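Local coordinates for protein histone-lysine N-methyltransferase, H3 lysine-9 specific SUVH6 (Arabidopsis thaliana, PDB 6A5M) that probably methylates histone H3 using S-adenosylmethionine, joining a SET methyltransferase domain to an SRA domain of the kind that reads methylated DNA, at residues K106-I111 and T169-I174; G88-S93 and S110-G115. The protein carries 1 engineered substitution. All coordinates share one frame; numbering follows the deposited sequence.

Interaction 1 (K106-I111 and T169-I174)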
loop_
_atom_site.group_PDB
_atom_site.type_symbol
_atom_site.label_atom_id
_atom_site.label_comp_id
_atom_site.label_asym_id
_atom_site.label_seq_id
_atom_site.Cartn_x
_atom_site.Cartn_y
_atom_site.Cartn_z
ATOM N N LYS A 106 21.774 12.328 27.624
ATOM C CA LYS A 106 20.763 12.208 26.588
ATOM C C LYS A 106 21.309 11.395 25.419
ATOM O O LYS A 106 22.430 11.627 24.983
ATOM C CB LYS A 106 20.315 13.597 26.116
ATOM C CG LYS A 106 19.481 14.349 27.149
ATOM C CD LYS A 106 19.290 15.816 26.807
ATOM C CE LYS A 106 18.370 16.489 27.822
ATOM N NZ LYS A 106 17.720 17.714 27.271
ATOM N N VAL A 107 20.535 10.434 24.919
ATOM C CA VAL A 107 20.962 9.682 23.739
ATOM C C VAL A 107 19.904 9.803 22.650
ATOM O O VAL A 107 18.733 10.053 22.930
ATOM C CB VAL A 107 21.227 8.182 24.048
ATOM C CG1 VAL A 107 22.276 8.037 25.129
ATOM C CG2 VAL A 107 19.941 7.465 24.455
ATOM N N ALA A 108 20.330 9.657 21.401
ATOM C CA ALA A 108 19.410 9.729 20.278
ATOM C C ALA A 108 18.489 8.522 20.256
ATOM O O ALA A 108 18.915 7.393 20.492
ATOM C CB ALA A 108 20.179 9.830 18.968
ATOM N N THR A 109 17.215 8.768 19.984
ATOM C CA THR A 109 16.277 7.682 19.761
ATOM C C THR A 109 16.071 7.500 18.274
ATOM O O THR A 109 15.859 6.376 17.800
ATOM C CB THR A 109 14.921 7.941 20.405
ATOM O OG1 THR A 109 14.385 9.169 19.896
ATOM C CG2 THR A 109 15.059 8.030 21.912
ATOM N N SER A 110 16.132 8.603 17.530
ATOM C CA SER A 110 15.714 8.523 16.131
ATOM C C SER A 110 16.412 9.536 15.229
ATOM O O SER A 110 16.591 10.680 15.632
ATOM C CB SER A 110 14.198 8.722 16.042
ATOM O OG SER A 110 13.695 8.294 14.792
ATOM N N ILE A 111 16.791 9.130 14.014
ATOM C CA ILE A 111 17.267 10.110 13.034
ATOM C C ILE A 111 16.619 9.973 11.658
ATOM O O ILE A 111 16.273 8.878 11.211
ATOM C CB ILE A 111 18.803 10.055 12.839
ATOM C CG1 ILE A 111 19.252 8.689 12.341
ATOM C CG2 ILE A 111 19.529 10.399 14.121
ATOM C CD1 ILE A 111 20.718 8.671 11.962
ATOM N N THR A 169 23.587 2.565 22.701
ATOM C CA THR A 169 22.147 2.398 22.672
ATOM C C THR A 169 21.647 2.540 21.236
ATOM O O THR A 169 22.203 3.311 20.455
ATOM C CB THR A 169 21.453 3.417 23.588
ATOM O OG1 THR A 169 22.066 4.696 23.415
ATOM C CG2 THR A 169 21.592 2.992 25.042
ATOM N N PRO A 170 20.606 1.779 20.881
ATOM C CA PRO A 170 20.146 1.728 19.494
ATOM C C PRO A 170 19.543 3.044 19.027
ATOM O O PRO A 170 18.987 3.794 19.828
ATOM C CB PRO A 170 19.086 0.633 19.524
ATOM C CG PRO A 170 18.571 0.663 20.935
ATOM C CD PRO A 170 19.778 0.944 21.768
ATOM N N VAL A 171 19.656 3.307 17.733
ATOM C CA VAL A 171 19.080 4.492 17.097
ATOM C C VAL A 171 18.195 4.085 15.906
ATOM O O VAL A 171 18.637 3.325 15.040
ATOM C CB VAL A 171 20.179 5.439 16.609
ATOM C CG1 VAL A 171 19.576 6.721 16.020
ATOM C CG2 VAL A 171 21.133 5.758 17.740
ATOM N N ARG A 172 16.954 4.567 15.862
ATOM C CA ARG A 172 16.095 4.308 14.702
ATOM C C ARG A 172 16.520 5.167 13.515
ATOM O O ARG A 172 16.751 6.365 13.667
ATOM C CB ARG A 172 14.626 4.567 15.028
ATOM C CG ARG A 172 13.996 3.498 15.912
ATOM C CD ARG A 172 12.498 3.704 16.083
ATOM N NE ARG A 172 12.194 4.988 16.704
ATOM C CZ ARG A 172 12.264 5.225 18.013
ATOM N NH1 ARG A 172 12.637 4.266 18.859
ATOM N NH2 ARG A 172 11.977 6.431 18.473
ATOM N N VAL A 173 16.644 4.555 12.339
ATOM C CA VAL A 173 16.970 5.328 11.149
ATOM C C VAL A 173 15.811 5.353 10.161
ATOM O O VAL A 173 15.251 4.318 9.789
ATOM C CB VAL A 173 18.231 4.807 10.445
ATOM C CG1 VAL A 173 18.415 5.511 9.099
ATOM C CG2 VAL A 173 19.446 5.057 11.321
ATOM N N ILE A 174 15.444 6.569 9.773
ATOM C CA ILE A 174 14.418 6.798 8.769
ATOM C C ILE A 174 15.068 7.478 7.582
ATOM O O ILE A 174 15.641 8.558 7.698
ATOM C CB ILE A 174 13.259 7.669 9.297
ATOM C CG1 ILE A 174 12.411 6.894 10.315
ATOM C CG2 ILE A 174 12.379 8.102 8.167
ATOM C CD1 ILE A 174 12.919 6.979 11.709
HETATM O O HOH W 1 20.683 5.659 21.019
HETATM O O HOH W 2 16.201 4.207 19.248
#
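Ser110 pairs with Arg172 and Ile111 with Val173 as parallel neighbours, the short strand axes running 20° apart and approaching to 4.4 Å. Three backbone bonds hold the pairing: Arg172 N to Thr109 O (2.9 Å), Ile111 N to Arg172 O (2.8 Å) and Ile174 N to Ile111 O (2.8 Å). Toward Thr169 the chains diverge, and water fills in: one water donates to Thr109 O and Pro170 O, while another lies between Ala108 O and Thr169 OG1. Here Thr169 OG1 also packs against Val107 CB, 3.6 Å away, the two side chains crossing at about a right angle. On one face of the sheet, Ile111 CG1 lies alongside Val173 CG2 at 3.8 Å, and Ile111 CG2 reaches Val171 CG1. On the other, the arginine chain bends at its third torsion (chi3 -60°) and folds the guanidinium back, so that Thr109 O sits 3.8 Å above the centre of its plane. Among its bonds, NH1 reaches the carbonyls of Ile65 and Gly67 and NH2 that of Ile89. On its far side strand 105-114 carries a classic beta bulge, Thr109 and Ser110 both facing Asp98 within the SRA domain's sheet. With four carbonyl oxygens around it, one over its face, the buried arginine's positive charge is probably stabilised in part by the dipoles of these backbone carbonyls.

Interaction 2 (G88-S93 and S110-G115)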
loop_
_atom_site.group_PDB
_atom_site.type_symbol
_atom_site.label_atom_id
_atom_site.label_comp_id
_atom_site.label_asym_id
_atom_site.label_seq_id
_atom_site.Cartn_x
_atom_site.Cartn_y
_atom_site.Cartn_z
ATOM N N GLY A 88 4.696 8.679 16.893
ATOM C CA GLY A 88 5.704 8.869 17.925
ATOM C C GLY A 88 7.023 8.156 17.651
ATOM O O GLY A 88 7.777 7.874 18.578
ATOM N N ILE A 89 7.292 7.855 16.384
ATOM C CA ILE A 89 8.576 7.297 15.945
ATOM C C ILE A 89 9.683 8.355 15.976
ATOM O O ILE A 89 10.844 8.068 16.283
ATOM C CB ILE A 89 8.475 6.754 14.507
ATOM C CG1 ILE A 89 7.353 5.731 14.396
ATOM C CG2 ILE A 89 9.796 6.166 14.041
ATOM C CD1 ILE A 89 7.178 5.199 13.008
ATOM N N HIS A 90 9.298 9.578 15.620
ATOM C CA HIS A 90 10.206 10.705 15.505
ATOM C C HIS A 90 9.397 11.955 15.823
ATOM O O HIS A 90 8.536 12.351 15.048
ATOM C CB HIS A 90 10.825 10.781 14.095
ATOM C CG HIS A 90 11.995 11.715 13.990
ATOM N ND1 HIS A 90 13.275 11.347 14.347
ATOM C CD2 HIS A 90 12.078 13.001 13.573
ATOM C CE1 HIS A 90 14.095 12.365 14.164
ATOM N NE2 HIS A 90 13.392 13.386 13.699
ATOM N N LYS A 91 9.662 12.557 16.977
ATOM C CA LYS A 91 8.824 13.648 17.495
ATOM C C LYS A 91 8.983 15.006 16.784
ATOM O O LYS A 91 7.979 15.617 16.421
ATOM C CB LYS A 91 9.079 13.836 19.000
ATOM C CG LYS A 91 8.729 12.627 19.873
ATOM C CD LYS A 91 7.226 12.495 20.093
ATOM C CE LYS A 91 6.885 11.236 20.880
ATOM N NZ LYS A 91 7.866 11.014 21.978
ATOM N N PRO A 92 10.225 15.496 16.592
ATOM C CA PRO A 92 10.344 16.847 16.027
ATOM C C PRO A 92 9.669 17.038 14.674
ATOM O O PRO A 92 9.598 16.108 13.874
ATOM C CB PRO A 92 11.862 17.032 15.890
ATOM C CG PRO A 92 12.435 16.146 16.924
ATOM C CD PRO A 92 11.546 14.950 16.954
ATOM N N SER A 93 9.189 18.254 14.431
ATOM C CA SER A 93 8.549 18.606 13.165
ATOM C C SER A 93 9.553 18.722 12.027
ATOM O O SER A 93 9.294 18.274 10.911
ATOM C CB SER A 93 7.785 19.923 13.302
ATOM O OG SER A 93 7.033 19.940 14.497
ATOM N N SER A 110 16.132 8.603 17.530
ATOM C CA SER A 110 15.714 8.523 16.131
ATOM C C SER A 110 16.412 9.536 15.229
ATOM O O SER A 110 16.591 10.680 15.632
ATOM C CB SER A 110 14.198 8.722 16.042
ATOM O OG SER A 110 13.695 8.294 14.792
ATOM N N ILE A 111 16.791 9.130 14.014
ATOM C CA ILE A 111 17.267 10.110 13.034
ATOM C C ILE A 111 16.619 9.973 11.658
ATOM O O ILE A 111 16.273 8.878 11.211
ATOM C CB ILE A 111 18.803 10.055 12.839
ATOM C CG1 ILE A 111 19.252 8.689 12.341
ATOM C CG2 ILE A 111 19.529 10.399 14.121
ATOM C CD1 ILE A 111 20.718 8.671 11.962
ATOM N N VAL A 112 16.468 11.116 10.996
ATOM C CA VAL A 112 15.961 11.179 9.643
ATOM C C VAL A 112 17.111 11.569 8.725
ATOM O O VAL A 112 17.501 12.736 8.633
ATOM C CB VAL A 112 14.781 12.183 9.510
ATOM C CG1 VAL A 112 14.386 12.379 8.059
ATOM C CG2 VAL A 112 13.568 11.721 10.351
ATOM N N ALA A 113 17.679 10.553 8.089
ATOM C CA ALA A 113 18.641 10.735 7.021
ATOM C C ALA A 113 17.892 11.082 5.769
ATOM O O ALA A 113 17.587 10.199 4.938
ATOM C CB ALA A 113 19.476 9.481 6.804
ATOM N N SER A 114 17.558 12.360 5.640
ATOM C CA SER A 114 16.968 12.837 4.391
ATOM C C SER A 114 17.995 13.098 3.259
ATOM O O SER A 114 18.915 13.908 3.449
ATOM C CB SER A 114 16.113 14.110 4.659
ATOM O OG SER A 114 16.936 15.251 4.542
ATOM N N GLY A 115 17.792 12.401 2.118
ATOM C CA GLY A 115 18.503 12.631 0.875
ATOM C C GLY A 115 18.896 11.467 0.006
ATOM O O GLY A 115 18.431 10.375 0.139
#
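Ser110 OG hydrogen-bonds His90 ND1 at 3.1 Å; Ile89 O, 3.2 Å from Ser110 OG, is a weak second candidate for its proton. The bond to the imidazole is fairly straight, 159° at the hydrogen, and either partner could donate it; the hydroxyl lies at the ring's edge, near its plane. The serine torsion explains the reach: with OG turned away from its own backbone N (chi1 -164°), the hydroxyl is carried toward the loop. His90 likewise has CG trans to its N, which extends the ring across to the strand. Over the face of that ring comes Val112 CG2, 3.7 Å from the centroid of the His90 ring and only 8° off the normal, a well-centred CH-pi contact. Pro92 CD covers the opposite face, 3.9 Å above the plane but displaced toward the rim, so the imidazole is sandwiched between aliphatic groups. The loop begins at Gly88, whose positive phi closes helix 81-87 of the SRA domain in a Schellman motif; from there it runs beside strand 105-114 and leads into strand 97-102. His90 NE2 bonds to the carbonyl of Ala95, so the ring is held at both nitrogens, which helps fix its rotation. Between those two nitrogens, His90 CE1 approaches Ser110 O at 3.4 Å.

Overall arrangement
Interactions 1 and 2 lie about 9 Å apart between centres, both in the SRA domain and on the same side of the chain's centre. Strand 105-114 serves both, and Ser110 and Ile111 belong to each. Along the chain the loop 88-93 comes first, then the shared strand, and after helix 156-167 the segment 169-174, whose strand 171-176 joins the same mixed sheet. The contacts also touch directly: Arg172 NH2 lies 3.0 Å from Ile89 O, a probable hydrogen bond, and Ile174 CD1 packs on Ile89 CG2. The loop following helix 81-87 is thereby tied to two neighbouring strands, joining helix and sheet within this domain.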